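Local coordinates for DNA-3-methyladenine glycosidase II, putative (Deinococcus radiodurans, PDB 2YG9), which belongs to the HhH-GPD superfamily of base excision DNA repair proteins and has the all-helical architecture of that family, at residues G129-A134 and A146-L151; E51-A56 and A207-W212; Q80-R85 and V109-A114; P20-P25 and L167-V172. All coordinates share one frame; numbering follows the deposited sequence.

Interaction 1 of 4, residues G129-A134 and A146-L151; sequences GQIDFA and AELVQL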
loop_
_atom_site.group_PDB
_atom_site.type_symbol
_atom_site.label_atom_id
_atom_site.label_comp_id
_atom_site.label_asym_id
_atom_site.label_seq_id
_atom_site.Cartn_x
_atom_site.Cartn_y
_atom_site.Cartn_z
ATOM N N GLY A 129 5.297 -15.556 15.494
ATOM C CA GLY A 129 6.573 -15.187 14.911
ATOM C C GLY A 129 6.705 -15.406 13.406
ATOM O O GLY A 129 7.798 -15.187 12.846
ATOM N N GLN A 130 5.612 -15.794 12.753
ATOM C CA GLN A 130 5.596 -16.041 11.302
ATOM C C GLN A 130 5.808 -14.758 10.526
ATOM O O GLN A 130 6.407 -14.783 9.462
ATOM C CB GLN A 130 4.303 -16.687 10.836
ATOM C CG GLN A 130 4.168 -18.193 11.167
ATOM C CD GLN A 130 4.865 -19.162 10.161
ATOM O OE1 GLN A 130 5.848 -18.797 9.512
ATOM N NE2 GLN A 130 4.343 -20.410 10.058
ATOM N N ILE A 131 5.310 -13.653 11.065
ATOM C CA ILE A 131 5.566 -12.329 10.517
ATOM C C ILE A 131 6.011 -11.462 11.681
ATOM O O ILE A 131 5.284 -11.319 12.651
ATOM C CB ILE A 131 4.306 -11.690 9.843
ATOM C CG1 ILE A 131 3.770 -12.582 8.707
ATOM C CG2 ILE A 131 4.661 -10.299 9.300
ATOM C CD1 ILE A 131 2.317 -12.231 8.188
ATOM N N ASP A 132 7.205 -10.881 11.552
ATOM C CA ASP A 132 7.823 -10.088 12.598
ATOM C C ASP A 132 7.582 -8.626 12.245
ATOM O O ASP A 132 8.468 -7.940 11.724
ATOM C CB ASP A 132 9.327 -10.455 12.691
ATOM C CG ASP A 132 10.048 -9.795 13.860
ATOM O OD1 ASP A 132 9.444 -9.033 14.624
ATOM O OD2 ASP A 132 11.258 -10.029 13.988
ATOM N N PHE A 133 6.368 -8.159 12.562
ATOM C CA PHE A 133 5.932 -6.812 12.215
ATOM C C PHE A 133 6.829 -5.759 12.844
ATOM O O PHE A 133 6.961 -4.666 12.292
ATOM C CB PHE A 133 4.456 -6.581 12.607
ATOM C CG PHE A 133 3.459 -7.344 11.764
ATOM C CD1 PHE A 133 2.948 -6.784 10.587
ATOM C CD2 PHE A 133 3.005 -8.602 12.157
ATOM C CE1 PHE A 133 2.027 -7.457 9.801
ATOM C CE2 PHE A 133 2.059 -9.286 11.371
ATOM C CZ PHE A 133 1.576 -8.717 10.182
ATOM N N ALA A 134 7.494 -6.081 13.958
ATOM C CA ALA A 134 8.380 -5.112 14.604
ATOM C C ALA A 134 9.729 -4.935 13.880
ATOM O O ALA A 134 10.440 -3.922 14.084
ATOM C CB ALA A 134 8.599 -5.495 16.066
ATOM N N ALA A 146 5.838 -12.009 0.201
ATOM C CA ALA A 146 5.544 -13.432 0.211
ATOM C C ALA A 146 4.889 -13.839 1.540
ATOM O O ALA A 146 3.959 -14.652 1.559
ATOM C CB ALA A 146 6.822 -14.244 -0.029
ATOM N N GLU A 147 5.352 -13.269 2.652
ATOM C CA GLU A 147 4.762 -13.630 3.937
ATOM C C GLU A 147 3.358 -13.090 4.120
ATOM O O GLU A 147 2.511 -13.752 4.725
ATOM C CB GLU A 147 5.653 -13.186 5.104
ATOM C CG GLU A 147 6.952 -13.960 5.224
ATOM C CD GLU A 147 6.796 -15.483 5.133
ATOM O OE1 GLU A 147 6.082 -16.095 5.994
ATOM O OE2 GLU A 147 7.400 -16.065 4.183
ATOM N N LEU A 148 3.117 -11.857 3.661
ATOM C CA LEU A 148 1.764 -11.288 3.705
ATOM C C LEU A 148 0.771 -12.055 2.827
ATOM O O LEU A 148 -0.368 -12.340 3.242
ATOM C CB LEU A 148 1.791 -9.816 3.310
ATOM C CG LEU A 148 2.444 -8.885 4.331
ATOM C CD1 LEU A 148 2.592 -7.532 3.678
ATOM C CD2 LEU A 148 1.637 -8.807 5.613
ATOM N N VAL A 149 1.199 -12.379 1.605
ATOM C CA VAL A 149 0.415 -13.174 0.652
ATOM C C VAL A 149 -0.093 -14.494 1.229
ATOM O O VAL A 149 -1.172 -14.931 0.866
ATOM C CB VAL A 149 1.209 -13.422 -0.691
ATOM C CG1 VAL A 149 0.606 -14.581 -1.546
ATOM C CG2 VAL A 149 1.223 -12.110 -1.486
ATOM N N GLN A 150 0.665 -15.098 2.130
ATOM C CA GLN A 150 0.240 -16.385 2.740
ATOM C C GLN A 150 -0.970 -16.246 3.636
ATOM O O GLN A 150 -1.617 -17.238 3.956
ATOM C CB GLN A 150 1.376 -17.047 3.530
ATOM C CG GLN A 150 2.378 -17.682 2.639
ATOM C CD GLN A 150 1.762 -18.635 1.587
ATOM O OE1 GLN A 150 1.182 -19.686 1.945
ATOM N NE2 GLN A 150 1.864 -18.251 0.287
ATOM N N LEU A 151 -1.304 -15.023 4.028
ATOM C CA LEU A 151 -2.477 -14.799 4.870
ATOM C C LEU A 151 -3.717 -14.828 3.990
ATOM O O LEU A 151 -3.676 -14.295 2.857
ATOM C CB LEU A 151 -2.380 -13.460 5.612
ATOM C CG LEU A 151 -1.171 -13.322 6.558
ATOM C CD1 LEU A 151 -1.054 -11.871 7.070
ATOM C CD2 LEU A 151 -1.278 -14.334 7.690
#
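Ile131 reaches from the loop after helix 113-127 toward Glu147 of helix 141-149 and Leu151 just beyond it. Its CB points at the helix, and the two branches then part. CG2 turns back to its own loop and lies 3.4 Å above the plane of the Phe133 ring, offset toward the rim. CG1 stands anti to the carbonyl carbon (chi1 -58°). CG1 passes alongside Glu147 CB at 4.1 Å, the two side chains running in opposite senses. At the tip, CD1 meets Leu151 CD1 at 3.6 Å, the two side chains reaching for each other tip to tip. The same Ile131 CD1 sits 3.8 Å from Glu147 O. Leu148 CD2 adds a looser contact, 4.4 Å from Phe133 CE1. The polar atoms only come near each other: Glu147 OE1 lies 3.7 Å from Gln130 O, and both are acceptors. The loop is tied back to its helix by backbone bonding between Ile131 and Ala125. Phe133 also meets Phe62 edge-to-face, and Leu151 packs on Ala122 and Ala125. This apolar cluster thus packs helix 113-127 and the loop after it against the helix-hairpin-helix motif, formed by helices 141-149 and 156-166. Leu151 leads from the first of these helices into the hairpin, as in other HhH-GPD proteins.

Interaction 2 of 4, residues E51-A56 and A207-W212; sequences ELPVLA and ASRYLW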
loop_
_atom_site.group_PDB
_atom_site.type_symbol
_atom_site.label_atom_id
_atom_site.label_comp_id
_atom_site.label_asym_id
_atom_site.label_seq_id
_atom_site.Cartn_x
_atom_site.Cartn_y
_atom_site.Cartn_z
ATOM N N GLU A 51 3.069 18.795 -6.447
ATOM C CA GLU A 51 3.762 18.090 -5.378
ATOM C C GLU A 51 2.834 17.150 -4.632
ATOM O O GLU A 51 1.668 17.443 -4.430
ATOM C CB GLU A 51 4.388 19.079 -4.401
ATOM C CG GLU A 51 5.573 18.494 -3.676
ATOM C CD GLU A 51 6.878 18.714 -4.445
ATOM O OE1 GLU A 51 7.186 19.931 -4.638
ATOM O OE2 GLU A 51 7.589 17.712 -4.820
ATOM N N LEU A 52 3.374 15.995 -4.253
ATOM C CA LEU A 52 2.660 14.988 -3.462
ATOM C C LEU A 52 3.313 14.907 -2.089
ATOM O O LEU A 52 4.517 15.053 -1.982
ATOM C CB LEU A 52 2.724 13.626 -4.148
ATOM C CG LEU A 52 2.133 13.448 -5.541
ATOM C CD1 LEU A 52 2.259 12.017 -6.044
ATOM C CD2 LEU A 52 0.696 13.904 -5.509
ATOM N N PRO A 53 2.520 14.708 -1.020
ATOM C CA PRO A 53 3.117 14.650 0.333
ATOM C C PRO A 53 4.122 13.485 0.534
ATOM O O PRO A 53 3.929 12.384 -0.023
ATOM C CB PRO A 53 1.916 14.464 1.251
ATOM C CG PRO A 53 0.766 14.059 0.344
ATOM C CD PRO A 53 1.062 14.506 -1.022
ATOM N N VAL A 54 5.177 13.743 1.293
ATOM C CA VAL A 54 6.142 12.705 1.658
ATOM C C VAL A 54 5.499 11.726 2.701
ATOM O O VAL A 54 5.084 12.131 3.795
ATOM C CB VAL A 54 7.487 13.314 2.179
ATOM C CG1 VAL A 54 8.524 12.252 2.469
ATOM C CG2 VAL A 54 8.102 14.300 1.176
ATOM N N LEU A 55 5.463 10.440 2.373
ATOM C CA LEU A 55 4.944 9.400 3.284
ATOM C C LEU A 55 6.010 8.980 4.301
ATOM O O LEU A 55 7.144 8.669 3.921
ATOM C CB LEU A 55 4.502 8.143 2.507
ATOM C CG LEU A 55 3.544 8.442 1.378
ATOM C CD1 LEU A 55 3.101 7.203 0.670
ATOM C CD2 LEU A 55 2.394 9.240 1.932
ATOM N N ALA A 56 5.621 8.961 5.572
ATOM C CA ALA A 56 6.471 8.512 6.667
ATOM C C ALA A 56 6.204 7.053 6.931
ATOM O O ALA A 56 5.048 6.632 7.017
ATOM C CB ALA A 56 6.176 9.333 7.949
ATOM N N ALA A 207 6.339 7.254 -8.757
ATOM C CA ALA A 207 5.804 7.185 -10.133
ATOM C C ALA A 207 4.378 6.647 -10.059
ATOM O O ALA A 207 3.503 7.209 -10.630
ATOM C CB ALA A 207 6.627 6.283 -10.993
ATOM N N SER A 208 4.181 5.533 -9.346
ATOM C CA SER A 208 2.846 4.959 -9.132
ATOM C C SER A 208 1.865 6.018 -8.564
ATOM O O SER A 208 0.759 6.190 -9.068
ATOM C CB SER A 208 2.947 3.756 -8.200
ATOM O OG SER A 208 3.547 2.648 -8.829
ATOM N N ARG A 209 2.286 6.735 -7.525
ATOM C CA ARG A 209 1.450 7.769 -6.929
ATOM C C ARG A 209 1.103 8.895 -7.917
ATOM O O ARG A 209 -0.037 9.418 -7.910
ATOM C CB ARG A 209 2.114 8.312 -5.662
ATOM C CG ARG A 209 2.153 7.273 -4.530
ATOM C CD ARG A 209 2.886 7.833 -3.311
ATOM N NE ARG A 209 2.178 9.002 -2.764
ATOM C CZ ARG A 209 2.727 9.979 -2.028
ATOM N NH1 ARG A 209 4.024 10.014 -1.776
ATOM N NH2 ARG A 209 1.964 10.968 -1.598
ATOM N N TYR A 210 2.046 9.235 -8.788
ATOM C CA TYR A 210 1.760 10.205 -9.852
ATOM C C TYR A 210 0.811 9.669 -10.908
ATOM O O TYR A 210 -0.006 10.415 -11.422
ATOM C CB TYR A 210 3.057 10.770 -10.481
ATOM C CG TYR A 210 3.607 11.968 -9.732
ATOM C CD1 TYR A 210 2.920 13.194 -9.725
ATOM C CD2 TYR A 210 4.761 11.867 -8.990
ATOM C CE1 TYR A 210 3.406 14.297 -9.002
ATOM C CE2 TYR A 210 5.248 12.961 -8.265
ATOM C CZ TYR A 210 4.568 14.175 -8.279
ATOM O OH TYR A 210 5.100 15.231 -7.543
ATOM N N LEU A 211 0.899 8.385 -11.259
ATOM C CA LEU A 211 -0.130 7.801 -12.130
ATOM C C LEU A 211 -1.547 7.872 -11.535
ATOM O O LEU A 211 -2.537 8.203 -12.241
ATOM C CB LEU A 211 0.222 6.360 -12.517
ATOM C CG LEU A 211 1.385 6.141 -13.503
ATOM C CD1 LEU A 211 1.560 4.650 -13.730
ATOM C CD2 LEU A 211 1.151 6.901 -14.811
ATOM N N TRP A 212 -1.676 7.559 -10.248
ATOM C CA TRP A 212 -2.982 7.655 -9.600
ATOM C C TRP A 212 -3.414 9.128 -9.526
ATOM O O TRP A 212 -4.613 9.463 -9.669
ATOM C CB TRP A 212 -2.950 7.051 -8.183
ATOM C CG TRP A 212 -2.870 5.534 -8.134
ATOM C CD1 TRP A 212 -3.620 4.658 -8.842
ATOM C CD2 TRP A 212 -1.989 4.741 -7.319
ATOM N NE1 TRP A 212 -3.287 3.364 -8.510
ATOM C CE2 TRP A 212 -2.285 3.387 -7.580
ATOM C CE3 TRP A 212 -1.014 5.046 -6.363
ATOM C CZ2 TRP A 212 -1.613 2.330 -6.943
ATOM C CZ3 TRP A 212 -0.340 3.984 -5.736
ATOM C CH2 TRP A 212 -0.643 2.658 -6.045
HETATM O O HOH W 1 6.162 15.420 -5.052
#
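Leu52 points its CB at the helix, with CG anti to the carbonyl carbon (chi1 -61°), and its CD1 touches Arg209 CB. Further out, Arg209 bends at chi3 (63°), which sets NE and starts the turn of the guanidinium toward Pro53 O. In this all-helical HhH-GPD fold the contact joins the loop between helices 40-49 and 61-71 to helix 204-219. The guanidinium grips one atom, Pro53 O, end-on: NH1 and NH2 of Arg209 both lie 2.9 Å from Pro53 O. The bonds are somewhat bent, 144° at the hydrogen for NH1, yet the oxygen stays in the guanidinium plane. NH1 approaches nearly along the C=O axis, and NH2 falls on a lone pair in the carbonyl plane. The faces are covered too. Leu52 CB lies over one, and Leu55 CG over the opposite one, 3.6 Å from Arg209 NH1. Together the two bonds and two faces should fix the rotation of the group. Leu52 CD1 also sits 3.6 Å from the centroid of the Tyr210 ring, almost on the ring normal, a CH-pi contact. Tyr210 packs on Val45 and Cys49 of helix 40-49, and its OH bonds to Gly50 O. A water joins the polar ends: it donates to Tyr210 OH and to Glu51 OE2, each 2.7 Å from the water oxygen, and accepts from Leu52 N at 3.0 Å.

Interaction 3 of 4, residues Q80-R85 and V109-A114; sequences QAIYGR and VGLSWA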
loop_
_atom_site.group_PDB
_atom_site.type_symbol
_atom_site.label_atom_id
_atom_site.label_comp_id
_atom_site.label_asym_id
_atom_site.label_seq_id
_atom_site.Cartn_x
_atom_site.Cartn_y
_atom_site.Cartn_z
ATOM N N GLN A 80 -12.874 4.597 8.745
ATOM C CA GLN A 80 -12.376 5.202 9.974
ATOM C C GLN A 80 -13.131 4.723 11.200
ATOM O O GLN A 80 -12.511 4.349 12.187
ATOM C CB GLN A 80 -12.335 6.750 9.919
ATOM C CG GLN A 80 -11.812 7.411 11.239
ATOM C CD GLN A 80 -10.448 6.867 11.763
ATOM O OE1 GLN A 80 -9.393 7.128 11.166
ATOM N NE2 GLN A 80 -10.476 6.135 12.903
ATOM N N ALA A 81 -14.457 4.750 11.113
ATOM C CA ALA A 81 -15.379 4.290 12.153
ATOM C C ALA A 81 -15.078 2.890 12.654
ATOM O O ALA A 81 -15.014 2.646 13.870
ATOM C CB ALA A 81 -16.813 4.326 11.614
ATOM N N ILE A 82 -14.962 1.954 11.710
ATOM C CA ILE A 82 -14.746 0.550 12.037
ATOM C C ILE A 82 -13.363 0.333 12.658
ATOM O O ILE A 82 -13.221 -0.451 13.591
ATOM C CB ILE A 82 -14.947 -0.366 10.791
ATOM C CG1 ILE A 82 -15.107 -1.822 11.230
ATOM C CG2 ILE A 82 -13.815 -0.208 9.782
ATOM C CD1 ILE A 82 -15.789 -2.685 10.194
ATOM N N TYR A 83 -12.357 1.053 12.175
ATOM C CA TYR A 83 -11.028 0.969 12.771
ATOM C C TYR A 83 -11.063 1.503 14.219
ATOM O O TYR A 83 -10.434 0.949 15.095
ATOM C CB TYR A 83 -9.949 1.705 11.950
ATOM C CG TYR A 83 -8.561 1.384 12.475
ATOM C CD1 TYR A 83 -8.031 0.117 12.305
ATOM C CD2 TYR A 83 -7.831 2.303 13.203
ATOM C CE1 TYR A 83 -6.804 -0.215 12.821
ATOM C CE2 TYR A 83 -6.567 1.968 13.728
ATOM C CZ TYR A 83 -6.072 0.710 13.524
ATOM O OH TYR A 83 -4.851 0.327 14.035
ATOM N N GLY A 84 -11.846 2.554 14.449
ATOM C CA GLY A 84 -12.040 3.096 15.784
ATOM C C GLY A 84 -12.726 2.103 16.681
ATOM O O GLY A 84 -12.396 1.999 17.842
ATOM N N ARG A 85 -13.673 1.343 16.154
ATOM C CA ARG A 85 -14.296 0.259 16.958
ATOM C C ARG A 85 -13.323 -0.886 17.309
ATOM O O ARG A 85 -13.382 -1.463 18.412
ATOM C CB ARG A 85 -15.541 -0.272 16.283
ATOM C CG ARG A 85 -16.590 0.776 16.170
ATOM C CD ARG A 85 -17.948 0.200 15.810
ATOM N NE ARG A 85 -17.987 -0.254 14.430
ATOM C CZ ARG A 85 -18.241 0.521 13.390
ATOM N NH1 ARG A 85 -18.446 1.820 13.559
ATOM N NH2 ARG A 85 -18.307 -0.013 12.174
ATOM N N VAL A 109 -18.148 -5.692 15.285
ATOM C CA VAL A 109 -17.708 -4.345 15.003
ATOM C C VAL A 109 -18.058 -3.964 13.598
ATOM O O VAL A 109 -17.879 -2.831 13.235
ATOM C CB VAL A 109 -16.160 -4.095 15.250
ATOM C CG1 VAL A 109 -15.820 -4.346 16.702
ATOM C CG2 VAL A 109 -15.279 -4.899 14.251
ATOM N N GLY A 110 -18.515 -4.919 12.797
ATOM C CA GLY A 110 -18.920 -4.641 11.429
ATOM C C GLY A 110 -18.104 -5.294 10.351
ATOM O O GLY A 110 -18.354 -5.049 9.174
ATOM N N LEU A 111 -17.160 -6.148 10.723
ATOM C CA LEU A 111 -16.300 -6.802 9.747
ATOM C C LEU A 111 -16.993 -7.946 9.041
ATOM O O LEU A 111 -17.677 -8.737 9.649
ATOM C CB LEU A 111 -15.024 -7.337 10.402
ATOM C CG LEU A 111 -14.020 -6.311 10.915
ATOM C CD1 LEU A 111 -12.893 -7.028 11.593
ATOM C CD2 LEU A 111 -13.431 -5.402 9.788
ATOM N N SER A 112 -16.791 -8.042 7.745
ATOM C CA SER A 112 -17.186 -9.259 7.011
ATOM C C SER A 112 -16.437 -10.471 7.597
ATOM O O SER A 112 -15.396 -10.309 8.226
ATOM C CB SER A 112 -16.814 -9.070 5.565
ATOM O OG SER A 112 -15.426 -9.015 5.431
ATOM N N TRP A 113 -16.960 -11.672 7.401
ATOM C CA TRP A 113 -16.258 -12.869 7.817
ATOM C C TRP A 113 -14.875 -12.982 7.171
ATOM O O TRP A 113 -13.932 -13.368 7.850
ATOM C CB TRP A 113 -17.074 -14.122 7.509
ATOM C CG TRP A 113 -18.206 -14.304 8.475
ATOM C CD1 TRP A 113 -19.525 -14.196 8.199
ATOM C CD2 TRP A 113 -18.104 -14.591 9.875
ATOM N NE1 TRP A 113 -20.272 -14.413 9.333
ATOM C CE2 TRP A 113 -19.432 -14.681 10.375
ATOM C CE3 TRP A 113 -17.024 -14.823 10.750
ATOM C CZ2 TRP A 113 -19.709 -14.975 11.698
ATOM C CZ3 TRP A 113 -17.291 -15.099 12.067
ATOM C CH2 TRP A 113 -18.621 -15.177 12.541
ATOM N N ALA A 114 -14.769 -12.651 5.884
ATOM C CA ALA A 114 -13.473 -12.603 5.205
ATOM C C ALA A 114 -12.436 -11.745 5.988
ATOM O O ALA A 114 -11.315 -12.163 6.227
ATOM C CB ALA A 114 -13.650 -12.063 3.774
#
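The Arg85 guanidinium is the flat group that meets Val109 here. Over one face lies Ile82 CA, one turn earlier in the same helix, 3.6 Å above the plane. At its edge, close to the plane, sits Val109 O. The contact belongs to the helical HhH-GPD fold, where helix 76-87 packs on the turn between helices 103-108 and 113-127. A Schellman motif with positive phi at Gly110 ends the first of these helices. Arg85 grips the carbonyl side-on with two nitrogens: NE is 2.8 Å and NH2 3.0 Å from Val109 O. The NE bond is the straighter, 155° at the hydrogen against 140°. The bend at chi3 (-72°) places NE for this. The Arg85 charge lies at the C-terminal end of helix 103-108, which is probably favourable to the helix dipole. Beside the polar grip, Arg85 CB lies 4.0 Å from Val109 CB. Ile82 sends CG1 anti to its backbone N and packs against the turn, with CG1 3.6 Å from Val109 O. Leu111 also touches Ala70 of helix 61-71. The tip of Ile82 finishes the contact: CD1 lies 3.5 Å from Gly110 C and 3.6 Å from Leu111 CD2.

Interaction 4 of 4, residues P20-P25 and L167-V172; sequences PAVLPP and LARPDV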
loop_
_atom_site.group_PDB
_atom_site.type_symbol
_atom_site.label_atom_id
_atom_site.label_comp_id
_atom_site.label_asym_id
_atom_site.label_seq_id
_atom_site.Cartn_x
_atom_site.Cartn_y
_atom_site.Cartn_z
ATOM N N PRO A 20 17.029 -7.798 -3.923
ATOM C CA PRO A 20 17.545 -6.444 -3.748
ATOM C C PRO A 20 17.508 -5.945 -2.295
ATOM O O PRO A 20 16.561 -6.244 -1.568
ATOM C CB PRO A 20 16.620 -5.586 -4.643
ATOM C CG PRO A 20 15.955 -6.523 -5.583
ATOM C CD PRO A 20 15.866 -7.834 -4.835
ATOM N N ALA A 21 18.539 -5.184 -1.900
ATOM C CA ALA A 21 18.601 -4.567 -0.571
ATOM C C ALA A 21 17.436 -3.604 -0.398
ATOM O O ALA A 21 17.040 -2.917 -1.349
ATOM C CB ALA A 21 19.910 -3.826 -0.371
ATOM N N VAL A 22 16.908 -3.559 0.825
ATOM C CA VAL A 22 15.788 -2.705 1.149
ATOM C C VAL A 22 16.209 -1.253 0.886
ATOM O O VAL A 22 17.257 -0.799 1.361
ATOM C CB VAL A 22 15.368 -2.880 2.626
ATOM C CG1 VAL A 22 14.062 -2.170 2.902
ATOM C CG2 VAL A 22 15.247 -4.343 2.963
ATOM N N LEU A 23 15.377 -0.528 0.147
ATOM C CA LEU A 23 15.583 0.901 -0.072
ATOM C C LEU A 23 14.841 1.698 0.997
ATOM O O LEU A 23 13.642 1.420 1.277
ATOM C CB LEU A 23 15.115 1.287 -1.481
ATOM C CG LEU A 23 15.858 0.628 -2.654
ATOM C CD1 LEU A 23 15.061 0.677 -3.954
ATOM C CD2 LEU A 23 17.230 1.261 -2.856
ATOM N N PRO A 24 15.526 2.692 1.620
ATOM C CA PRO A 24 14.847 3.465 2.641
ATOM C C PRO A 24 13.738 4.379 2.088
ATOM O O PRO A 24 13.805 4.815 0.940
ATOM C CB PRO A 24 15.970 4.299 3.259
ATOM C CG PRO A 24 16.966 4.438 2.195
ATOM C CD PRO A 24 16.920 3.124 1.460
ATOM N N PRO A 25 12.735 4.684 2.913
ATOM C CA PRO A 25 11.740 5.678 2.499
ATOM C C PRO A 25 12.387 7.004 2.140
ATOM O O PRO A 25 13.390 7.429 2.775
ATOM C CB PRO A 25 10.879 5.866 3.753
ATOM C CG PRO A 25 11.078 4.585 4.542
ATOM C CD PRO A 25 12.463 4.143 4.259
ATOM N N LEU A 167 4.522 1.218 4.834
ATOM C CA LEU A 167 5.937 1.121 5.107
ATOM C C LEU A 167 6.713 2.207 4.349
ATOM O O LEU A 167 7.898 2.377 4.606
ATOM C CB LEU A 167 6.462 -0.279 4.762
ATOM C CG LEU A 167 5.736 -1.459 5.429
ATOM C CD1 LEU A 167 6.461 -2.773 5.227
ATOM C CD2 LEU A 167 5.433 -1.169 6.912
ATOM N N ALA A 168 6.031 2.947 3.462
ATOM C CA ALA A 168 6.681 4.001 2.620
ATOM C C ALA A 168 7.914 3.534 1.848
ATOM O O ALA A 168 8.881 4.283 1.612
ATOM C CB ALA A 168 6.993 5.245 3.465
ATOM N N ARG A 169 7.867 2.300 1.376
ATOM C CA ARG A 169 8.935 1.829 0.528
ATOM C C ARG A 169 8.892 2.530 -0.818
ATOM O O ARG A 169 7.810 2.751 -1.345
ATOM C CB ARG A 169 8.855 0.351 0.372
ATOM C CG ARG A 169 8.896 -0.325 1.683
ATOM C CD ARG A 169 9.760 -1.452 1.645
ATOM N NE ARG A 169 9.966 -2.058 2.974
ATOM C CZ ARG A 169 10.543 -3.249 3.143
ATOM N NH1 ARG A 169 10.885 -3.971 2.082
ATOM N NH2 ARG A 169 10.722 -3.743 4.360
ATOM N N PRO A 170 10.068 2.935 -1.339
ATOM C CA PRO A 170 10.142 3.805 -2.527
ATOM C C PRO A 170 10.078 3.174 -3.923
ATOM O O PRO A 170 9.981 3.910 -4.922
ATOM C CB PRO A 170 11.501 4.445 -2.355
ATOM C CG PRO A 170 12.326 3.326 -1.822
ATOM C CD PRO A 170 11.424 2.656 -0.815
ATOM N N ASP A 171 10.121 1.853 -4.049
ATOM C CA ASP A 171 10.349 1.275 -5.339
ATOM C C ASP A 171 9.354 0.151 -5.693
ATOM O O ASP A 171 9.739 -0.949 -6.123
ATOM C CB ASP A 171 11.806 0.798 -5.462
ATOM C CG ASP A 171 12.188 0.538 -6.888
ATOM O OD1 ASP A 171 11.605 1.171 -7.804
ATOM O OD2 ASP A 171 13.045 -0.315 -7.120
ATOM N N VAL A 172 8.073 0.460 -5.519
ATOM C CA VAL A 172 7.003 -0.504 -5.702
ATOM C C VAL A 172 6.086 -0.116 -6.863
ATOM O O VAL A 172 5.415 0.901 -6.793
ATOM C CB VAL A 172 6.111 -0.599 -4.458
ATOM C CG1 VAL A 172 4.994 -1.701 -4.691
ATOM C CG2 VAL A 172 6.946 -0.903 -3.156
#
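From Val22 to Pro25 the N-terminal chain runs at 107° to the span from Leu167 to Asp171, and the two backbones come closest at Pro25 and Arg169. Neither segment is a regular helix or strand. Ala168 takes positive phi as the chain leaves helix 156-166. Its carbonyl O receives a CA-H...O contact from Pro25 CA at 3.3 Å, and Pro25 CB adds an apolar contact with Ala168 CB at 3.9 Å. Pro170 is the hub of the packing. Its CG presses on Leu23 CB at 3.5 Å, tighter than usual for two carbons, and its CD faces Leu23 O at 3.3 Å. Leu23 then crosses Asp171, with CD1 3.6 Å from Asp171 CB. The other end of the contact is carried by Val22. Its CG1, anti to the backbone N (chi1 -170°), sits over the centre of the Arg169 guanidinium, 3.7 Å from Arg169 CZ. The methyl thus covers one face of a charged group whose nitrogens are held by others: Arg169 NH1 forms a salt bridge with Asp141 and also bonds to Gln139 O. Asp171 likewise has its partner in Arg204, and its side chain lies about 10 Å from the bound nickel ion. The contact lays the proline-rich N-terminal segment against the loop that follows the helix-hairpin-helix motif, between helices 156-166 and 178-187 of the HhH-GPD fold.

In the fold
Interaction 4 opens first, at residues 20-25, and interaction 2 follows at 51-56. Interaction 4 closes at 167-172, before interaction 2 closes at 207-212, so these two cross. They also touch: Ser208 OG makes a probable hydrogen bond to Val172 O, and Ala168 CB packs on Leu55 O. Inside both loops lie two shorter ones in series. Interaction 3 closes at 109-114, and only then does interaction 1 open, closing at 146-151. The crossing pair ties the N-terminal segments to the C-terminal helix and the loop after helix 156-166. The nested pair joins parts of the middle helices; interactions 1 and 3 are about 22 Å apart between centres.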